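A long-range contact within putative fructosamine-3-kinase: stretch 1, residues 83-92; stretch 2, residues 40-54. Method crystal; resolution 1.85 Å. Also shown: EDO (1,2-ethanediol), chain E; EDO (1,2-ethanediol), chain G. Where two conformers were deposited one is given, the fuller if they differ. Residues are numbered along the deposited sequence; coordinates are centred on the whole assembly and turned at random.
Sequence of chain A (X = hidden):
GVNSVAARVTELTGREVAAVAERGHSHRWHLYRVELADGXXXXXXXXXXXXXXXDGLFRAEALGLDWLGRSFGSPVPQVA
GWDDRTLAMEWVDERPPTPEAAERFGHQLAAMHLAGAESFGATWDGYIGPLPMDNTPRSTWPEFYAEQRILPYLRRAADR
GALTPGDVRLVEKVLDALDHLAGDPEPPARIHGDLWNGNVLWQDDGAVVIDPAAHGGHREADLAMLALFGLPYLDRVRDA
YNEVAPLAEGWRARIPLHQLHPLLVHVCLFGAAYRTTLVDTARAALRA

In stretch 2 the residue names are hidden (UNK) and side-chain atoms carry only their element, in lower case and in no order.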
# COMPACT_ATOMS: atom_id res chain seq x y z
N ASP A 83 9.38 -17.14 -1.20
CA ASP A 83 8.69 -18.21 -0.49
C ASP A 83 8.13 -17.60 0.77
O ASP A 83 8.14 -16.39 0.91
CB ASP A 83 9.60 -19.41 -0.22
CG ASP A 83 10.77 -19.09 0.72
OD1 ASP A 83 10.76 -18.07 1.43
OD2 ASP A 83 11.69 -19.91 0.70
N ASP A 84 7.60 -18.41 1.68
CA ASP A 84 6.93 -17.84 2.86
C ASP A 84 7.90 -17.11 3.80
O ASP A 84 7.45 -16.42 4.71
CB ASP A 84 6.19 -18.91 3.66
CG ASP A 84 5.03 -19.52 2.91
OD1 ASP A 84 4.37 -18.82 2.11
OD2 ASP A 84 4.78 -20.72 3.12
N ARG A 85 9.20 -17.31 3.59
CA ARG A 85 10.24 -16.72 4.49
C ARG A 85 11.05 -15.56 3.85
O ARG A 85 11.78 -14.85 4.57
CB ARG A 85 11.30 -17.79 4.85
CG ARG A 85 10.84 -19.21 5.13
CD ARG A 85 10.09 -19.27 6.43
NE ARG A 85 10.90 -18.77 7.54
CZ ARG A 85 10.42 -18.54 8.76
NH1 ARG A 85 9.13 -18.74 9.05
NH2 ARG A 85 11.22 -18.07 9.68
N THR A 86 10.99 -15.45 2.52
CA THR A 86 11.98 -14.67 1.74
C THR A 86 11.28 -14.04 0.53
O THR A 86 10.44 -14.68 -0.12
CB THR A 86 13.10 -15.55 1.22
OG1 THR A 86 13.50 -16.49 2.24
CG2 THR A 86 14.32 -14.75 0.77
N LEU A 87 11.60 -12.79 0.26
CA LEU A 87 11.10 -12.12 -0.93
C LEU A 87 12.26 -11.31 -1.52
O LEU A 87 12.83 -10.47 -0.83
CB LEU A 87 9.90 -11.23 -0.57
CG LEU A 87 9.28 -10.35 -1.65
CD1 LEU A 87 8.84 -11.15 -2.87
CD2 LEU A 87 8.09 -9.52 -1.08
N ALA A 88 12.64 -11.66 -2.75
CA ALA A 88 13.78 -11.06 -3.49
C ALA A 88 13.20 -10.34 -4.71
O ALA A 88 12.47 -10.96 -5.51
CB ALA A 88 14.76 -12.11 -3.95
N MSE A 89 13.52 -9.06 -4.84
CA MSE A 89 13.02 -8.23 -5.89
C MSE A 89 14.08 -7.30 -6.41
O MSE A 89 15.15 -7.16 -5.83
CB MSE A 89 11.82 -7.41 -5.40
CG MSE A 89 12.15 -6.33 -4.45
SE MSE A 89 10.49 -5.48 -3.86
CE MSE A 89 9.86 -7.01 -2.83
N GLU A 90 13.74 -6.63 -7.50
CA GLU A 90 14.56 -5.59 -8.09
C GLU A 90 14.98 -4.53 -7.05
O GLU A 90 14.15 -4.05 -6.27
CB GLU A 90 13.71 -5.01 -9.22
CG GLU A 90 14.28 -3.92 -10.00
CD GLU A 90 13.31 -3.48 -11.12
OE1 GLU A 90 12.13 -3.95 -11.17
OE2 GLU A 90 13.75 -2.65 -11.95
N TRP A 91 16.26 -4.19 -7.03
CA TRP A 91 16.79 -3.12 -6.19
C TRP A 91 16.63 -1.79 -6.91
O TRP A 91 16.91 -1.69 -8.10
CB TRP A 91 18.28 -3.36 -5.88
CG TRP A 91 18.91 -2.23 -5.11
CD1 TRP A 91 19.59 -1.15 -5.64
CD2 TRP A 91 18.95 -2.06 -3.69
NE1 TRP A 91 20.00 -0.32 -4.62
CE2 TRP A 91 19.63 -0.86 -3.42
CE3 TRP A 91 18.45 -2.82 -2.61
CZ2 TRP A 91 19.83 -0.39 -2.13
CZ3 TRP A 91 18.64 -2.34 -1.33
CH2 TRP A 91 19.35 -1.15 -1.09
N VAL A 92 16.18 -0.79 -6.17
CA VAL A 92 15.98 0.56 -6.69
C VAL A 92 16.99 1.48 -6.04
O VAL A 92 17.09 1.53 -4.82
CB VAL A 92 14.53 1.08 -6.37
CG1 VAL A 92 14.33 2.47 -6.99
CG2 VAL A 92 13.48 0.11 -6.89
N UNK A 40 24.07 -7.66 -10.63
CA UNK A 40 22.65 -7.31 -10.47
C UNK A 40 22.30 -7.19 -8.98
O UNK A 40 22.53 -8.12 -8.21
o UNK A 40 22.03 -8.59 -12.44
c UNK A 40 21.72 -8.38 -11.07
c UNK A 40 20.23 -7.98 -10.93
N UNK A 41 21.78 -6.03 -8.56
CA UNK A 41 21.38 -5.90 -7.18
C UNK A 41 19.91 -6.27 -6.97
O UNK A 41 19.07 -5.99 -7.83
c UNK A 41 21.59 -4.75 -9.29
c UNK A 41 21.60 -4.42 -6.90
c UNK A 41 21.22 -3.76 -8.21
N UNK A 42 19.63 -6.84 -5.81
CA UNK A 42 18.32 -7.26 -5.39
C UNK A 42 18.02 -6.69 -4.01
O UNK A 42 18.91 -6.63 -3.16
c UNK A 42 18.25 -8.78 -5.32
c UNK A 42 17.54 -9.18 -7.71
c UNK A 42 18.52 -9.60 -6.58
c UNK A 42 18.39 -11.09 -6.20
N UNK A 43 16.77 -6.29 -3.81
CA UNK A 43 16.26 -5.93 -2.49
C UNK A 43 15.60 -7.19 -1.94
O UNK A 43 14.72 -7.76 -2.58
c UNK A 43 15.27 -4.79 -2.57
c UNK A 43 13.31 -4.40 -1.02
c UNK A 43 14.68 -4.40 -1.23
c UNK A 43 15.49 -3.96 -0.22
c UNK A 43 12.79 -4.01 0.22
c UNK A 43 14.97 -3.58 1.00
c UNK A 43 13.63 -3.61 1.21
N UNK A 44 16.01 -7.61 -0.75
CA UNK A 44 15.55 -8.89 -0.18
C UNK A 44 15.01 -8.64 1.23
O UNK A 44 15.68 -7.98 2.07
c UNK A 44 16.70 -9.92 -0.17
c UNK A 44 17.27 -10.14 -1.63
c UNK A 44 16.28 -11.23 0.47
N UNK A 45 13.78 -9.10 1.46
CA UNK A 45 13.18 -9.18 2.80
C UNK A 45 13.28 -10.63 3.23
O UNK A 45 13.08 -11.56 2.43
c UNK A 45 9.91 -7.18 2.30
n UNK A 45 8.18 -5.44 1.98
c UNK A 45 11.71 -8.79 2.80
c UNK A 45 9.62 -5.76 1.79
c UNK A 45 11.40 -7.42 2.35
N UNK A 46 13.58 -10.83 4.50
CA UNK A 46 13.72 -12.19 5.01
C UNK A 46 13.34 -12.25 6.48
O UNK A 46 13.81 -11.45 7.28
c UNK A 46 15.15 -12.70 4.82
N UNK A 47 12.51 -13.22 6.82
CA UNK A 47 12.29 -13.59 8.20
C UNK A 47 13.52 -14.36 8.69
O UNK A 47 14.18 -15.02 7.90
c UNK A 47 11.08 -14.49 8.30
c UNK A 47 9.76 -13.76 8.07
c UNK A 47 8.66 -14.77 7.71
c UNK A 47 9.48 -13.03 9.34
N UNK A 48 13.83 -14.27 9.97
CA UNK A 48 14.98 -15.06 10.44
C UNK A 48 14.70 -16.55 10.26
O UNK A 48 13.54 -16.98 10.33
c UNK A 48 15.09 -14.69 11.93
c UNK A 48 14.26 -13.49 12.13
c UNK A 48 13.21 -13.48 11.05
N UNK A 49 15.79 -17.29 10.20
CA UNK A 49 15.77 -18.72 10.25
C UNK A 49 15.07 -19.18 11.51
O UNK A 49 15.37 -18.74 12.63
c UNK A 49 17.19 -19.27 10.16
o UNK A 49 18.10 -17.68 8.63
c UNK A 49 17.87 -18.89 8.85
o UNK A 49 18.16 -19.79 8.04
N UNK A 50 14.09 -20.06 11.28
CA UNK A 50 13.33 -20.71 12.33
C UNK A 50 12.23 -19.87 12.97
O UNK A 50 11.41 -20.42 13.70
c UNK A 50 14.28 -21.24 13.41
o UNK A 50 16.43 -22.24 13.11
o UNK A 50 14.68 -23.28 12.25
c UNK A 50 15.20 -22.33 12.88
N UNK A 51 12.14 -18.58 12.67
CA UNK A 51 11.17 -17.74 13.39
C UNK A 51 9.75 -18.07 12.91
O UNK A 51 9.56 -18.35 11.75
c UNK A 51 11.45 -16.29 13.10
N UNK A 52 8.78 -18.05 13.80
CA UNK A 52 7.41 -18.29 13.38
C UNK A 52 6.97 -17.06 12.67
O UNK A 52 7.39 -15.96 13.05
c UNK A 52 7.38 -17.50 15.58
c UNK A 52 6.67 -18.45 14.69
c UNK A 52 8.85 -17.76 15.24
N UNK A 53 6.14 -17.22 11.65
CA UNK A 53 5.77 -16.13 10.78
C UNK A 53 4.27 -16.19 10.51
O UNK A 53 3.67 -17.26 10.50
c UNK A 53 6.51 -16.26 9.52
N UNK A 54 3.70 -15.02 10.24
CA UNK A 54 2.29 -14.91 9.91
C UNK A 54 1.93 -15.65 8.65
O UNK A 54 2.59 -15.49 7.60
c UNK A 54 1.71 -12.71 11.16
c UNK A 54 1.86 -11.19 11.03
c UNK A 54 1.89 -13.42 9.82
c UNK A 54 0.37 -13.11 11.83
C1 EDO E . 18.87 -9.01 -14.19
O1 EDO E . 19.90 -9.85 -13.69
C2 EDO E . 17.88 -9.76 -15.07
O2 EDO E . 18.42 -10.96 -15.60
C1 EDO G . 6.97 -8.33 4.36
O1 EDO G . 6.83 -6.90 4.28
C2 EDO G . 5.65 -8.93 4.00
O2 EDO G . 5.50 -8.64 2.63
O HOH W 1 4.86 -15.41 5.05

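Position 40 has one carbon carrying one oxygen and one carbon. It touches nothing on stretch 1. This is T40; its OG1 accepts a hydrogen bond from O1 of ethanediol E, at 2.8 Å.

Position 41 has three carbons closing a ring onto the backbone N. Its CB lies 3.6 Å from CB of W91. The ring marks P41. Its O accepts a weak bond from N of W91, at 3.4 Å.

Position 42 has four carbons, forked at the second, and points away overall. One branch end comes within 4.4 Å of CB of A88. The fork makes it L42.

Position 43 has one carbon, then a ring of six carbons with no oxygen. A ring atom lies 3.7 Å from CZ3 of W91. The bare ring identifies F43. CG of M89, a selenomethionine, sits at the ring edge, and CB of F43 is 4.0 Å from that CG.

Position 44 has one carbon carrying two more. One of these lies 3.9 Å from CB of A88, the other 4.0 Å from CG2 of T86. Branching at CB gives V44.

Position 45 has four carbons in a row ending in nitrogen, on the same face as L87. This is K45. Its extended chain carries NZ to O1 of ethanediol G, 3.0 Å away, to which it donates a hydrogen bond.

Position 46 has a single carbon, on the face of T86. It is A46.

Position 47 has four carbons, forked at the second. Its CB lies over one face of the R85 guanidinium, 3.8 Å from NH2. It is L47; its CD1 is 3.6 Å from O of D84.

Position 48 has three carbons in a ring onto N: P48. Positions 49 and 50 each have two carbons, the second carrying two oxygens: D49 and D50. Both point away.

Position 51 has one carbon, 3.9 Å from NH2 of R85: A51. It ends the type II turn begun at P48. Position 52 has another three-carbon ring onto N, P52, without contact. Position 53 has one carbon, 3.6 Å from NH1 of R85: A53. Position 54 has four carbons, forked at the second, and points away: L54.

The contact is an antiparallel strand pair. Backbone bonds join F43 with M89 and K45 with L87 in both directions. N of L47 extends the ladder to O of R85, at 2.9 Å. Beyond it, R85 clasps the turn: NH2 donates to O of P48 (2.6 Å), and NH1 and NH2 both donate to O of A51 (2.8 and 2.7 Å).

Stretch 2, residues 40-54: TPLFVKALPDDAPAL
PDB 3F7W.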